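Rhino (Drosophila melanogaster, PDB 5XYV) binds the N-terminal domain of Deadlock through its chromoshadow domain, an interaction thought to serve in specifying germline piRNA clusters. Local coordinates at residues D15-C20 against M29-K34. Sequence-based numbering, arbitrary orientation.
Sequences DKILHC and MFVTWK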
loop_
_atom_site.group_PDB
_atom_site.type_symbol
_atom_site.label_atom_id
_atom_site.label_comp_id
_atom_site.label_asym_id
_atom_site.label_seq_id
_atom_site.Cartn_x
_atom_site.Cartn_y
_atom_site.Cartn_z
ATOM N N ASP B 15 8.002 14.142 8.341
ATOM C CA ASP B 15 7.279 15.251 7.738
ATOM C C ASP B 15 6.351 14.681 6.675
ATOM O O ASP B 15 5.177 14.390 6.956
ATOM C CB ASP B 15 8.236 16.283 7.136
ATOM C CG ASP B 15 7.578 17.639 6.918
ATOM O OD1 ASP B 15 6.589 17.938 7.622
ATOM O OD2 ASP B 15 8.057 18.391 6.043
ATOM N N LYS B 16 6.881 14.515 5.463
ATOM C CA LYS B 16 6.143 13.936 4.332
ATOM C C LYS B 16 6.787 12.607 3.853
ATOM O O LYS B 16 8.001 12.407 3.991
ATOM C CB LYS B 16 6.064 14.950 3.160
ATOM C CG LYS B 16 5.526 16.355 3.499
ATOM C CD LYS B 16 4.502 16.334 4.620
ATOM C CE LYS B 16 4.274 17.707 5.336
ATOM N NZ LYS B 16 3.331 18.667 4.607
ATOM N N ILE B 17 5.968 11.711 3.291
ATOM C CA ILE B 17 6.458 10.585 2.489
ATOM C C ILE B 17 6.297 10.960 1.037
ATOM O O ILE B 17 5.165 11.093 0.568
ATOM C CB ILE B 17 5.685 9.277 2.745
ATOM C CG1 ILE B 17 5.693 8.923 4.235
ATOM C CG2 ILE B 17 6.222 8.140 1.859
ATOM C CD1 ILE B 17 5.185 7.514 4.548
ATOM N N LEU B 18 7.409 11.143 0.328
ATOM C CA LEU B 18 7.367 11.632 -1.049
ATOM C C LEU B 18 7.175 10.548 -2.088
ATOM O O LEU B 18 6.617 10.797 -3.154
ATOM C CB LEU B 18 8.646 12.394 -1.391
ATOM C CG LEU B 18 9.067 13.464 -0.399
ATOM C CD1 LEU B 18 10.371 14.144 -0.821
ATOM C CD2 LEU B 18 7.924 14.470 -0.216
ATOM N N HIS B 19 7.630 9.340 -1.785
ATOM C CA HIS B 19 7.835 8.375 -2.845
ATOM C C HIS B 19 8.297 7.032 -2.253
ATOM O O HIS B 19 8.680 6.984 -1.078
ATOM C CB HIS B 19 8.851 8.981 -3.838
ATOM C CG HIS B 19 9.337 8.041 -4.879
ATOM N ND1 HIS B 19 8.485 7.381 -5.746
ATOM C CD2 HIS B 19 10.586 7.645 -5.207
ATOM C CE1 HIS B 19 9.194 6.616 -6.551
ATOM N NE2 HIS B 19 10.477 6.753 -6.244
ATOM N N CYS B 20 8.226 5.941 -3.021
ATOM C CA CYS B 20 8.795 4.680 -2.545
ATOM C C CYS B 20 9.388 3.854 -3.680
ATOM O O CYS B 20 9.142 4.102 -4.844
ATOM C CB CYS B 20 7.761 3.829 -1.793
ATOM S SG CYS B 20 6.434 3.162 -2.808
ATOM N N MET B 29 11.115 3.850 1.647
ATOM C CA MET B 29 10.344 5.063 1.557
ATOM C C MET B 29 11.292 6.239 1.531
ATOM O O MET B 29 12.300 6.241 2.241
ATOM C CB MET B 29 9.376 5.175 2.739
ATOM C CG MET B 29 8.861 3.844 3.246
ATOM S SD MET B 29 7.529 3.219 2.208
ATOM C CE MET B 29 6.300 4.508 2.470
ATOM N N PHE B 30 10.963 7.228 0.711
ATOM C CA PHE B 30 11.745 8.445 0.602
ATOM C C PHE B 30 10.996 9.545 1.313
ATOM O O PHE B 30 9.865 9.893 0.949
ATOM C CB PHE B 30 12.035 8.739 -0.867
ATOM C CG PHE B 30 12.746 7.597 -1.536
ATOM C CD1 PHE B 30 12.056 6.671 -2.306
ATOM C CD2 PHE B 30 14.095 7.385 -1.300
ATOM C CE1 PHE B 30 12.718 5.594 -2.866
ATOM C CE2 PHE B 30 14.748 6.317 -1.867
ATOM C CZ PHE B 30 14.060 5.425 -2.649
ATOM N N VAL B 31 11.616 10.062 2.368
ATOM C CA VAL B 31 10.890 10.870 3.335
ATOM C C VAL B 31 11.617 12.146 3.690
ATOM O O VAL B 31 12.826 12.278 3.496
ATOM C CB VAL B 31 10.617 10.100 4.683
ATOM C CG1 VAL B 31 9.784 8.845 4.452
ATOM C CG2 VAL B 31 11.945 9.813 5.444
ATOM N N THR B 32 10.846 13.081 4.226
ATOM C CA THR B 32 11.405 14.304 4.784
ATOM C C THR B 32 11.061 14.375 6.272
ATOM O O THR B 32 10.090 13.759 6.734
ATOM C CB THR B 32 10.904 15.537 4.030
ATOM O OG1 THR B 32 9.483 15.615 4.152
ATOM C CG2 THR B 32 11.259 15.415 2.563
ATOM N N TRP B 33 11.867 15.101 7.030
ATOM C CA TRP B 33 11.622 15.233 8.457
ATOM C C TRP B 33 11.275 16.675 8.765
ATOM O O TRP B 33 11.698 17.573 8.039
ATOM C CB TRP B 33 12.846 14.789 9.261
ATOM C CG TRP B 33 13.369 13.479 8.821
ATOM C CD1 TRP B 33 14.385 13.251 7.945
ATOM C CD2 TRP B 33 12.899 12.193 9.239
ATOM N NE1 TRP B 33 14.575 11.898 7.786
ATOM C CE2 TRP B 33 13.675 11.226 8.575
ATOM C CE3 TRP B 33 11.890 11.766 10.109
ATOM C CZ2 TRP B 33 13.475 9.849 8.755
ATOM C CZ3 TRP B 33 11.689 10.414 10.283
ATOM C CH2 TRP B 33 12.479 9.468 9.615
ATOM N N LYS B 34 10.545 16.894 9.855
ATOM C CA LYS B 34 10.206 18.248 10.262
ATOM C C LYS B 34 11.430 19.017 10.724
ATOM O O LYS B 34 12.203 18.532 11.566
ATOM C CB LYS B 34 9.154 18.231 11.365
ATOM C CG LYS B 34 7.783 17.761 10.887
ATOM C CD LYS B 34 6.779 17.675 12.023
ATOM C CE LYS B 34 5.443 17.172 11.517
ATOM N NZ LYS B 34 4.462 16.993 12.626
#
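The N-H of D15 donates to the carbonyl O of T32, and T32 N in turn donates to K16 O at 2.9 Å, so this end of the two antiparallel strands is held by bonds running both ways. Further along, L18 N donates to F30 O at 2.8 Å, and F30 N answers to H19 O. T32 adds a side-chain bond: OG1, held at chi1 61° between its own backbone N and carbonyl carbon, accepts from K16 N at 3.1 Å, a reach that a short hydroxyl side chain suits. D15 and K16 both face T32, as L18 and H19 both face F30: two classic beta bulges in 14-23, the first strand of the hairpin that opens the antiparallel sheet of this chromoshadow domain. Replacing T32 by a valine would probably leave K16 N without its acceptor at the first bulge.

The apolar contacts divide between two faces. On one, M29, bent at chi2 and chi3, brings CE to 3.7 Å from I17 CG2, and I17 CG1 lies beside V31 CG1. The flexible M29 and branched I17 also reach helix 52-61, where Y58 touches both of them and C20, and I55 touches I17; V31 packs instead on V42 of strand 39-43. On the other face L18 CD1 meets T32 CG2 at 3.7 Å, the two side chains at about a right angle.

Beyond L18, the rings of H19 and F30 lie side by side, nearly parallel at 17° but offset, little of one lying over the other; H19 CD2 approaches F30 CD1 at 3.4 Å. Both rings also meet that of W44 of a Deadlock chain, whose plane is steeply inclined to theirs, and H19 NE2 makes a weak hydrogen bond to S43 OG of that chain.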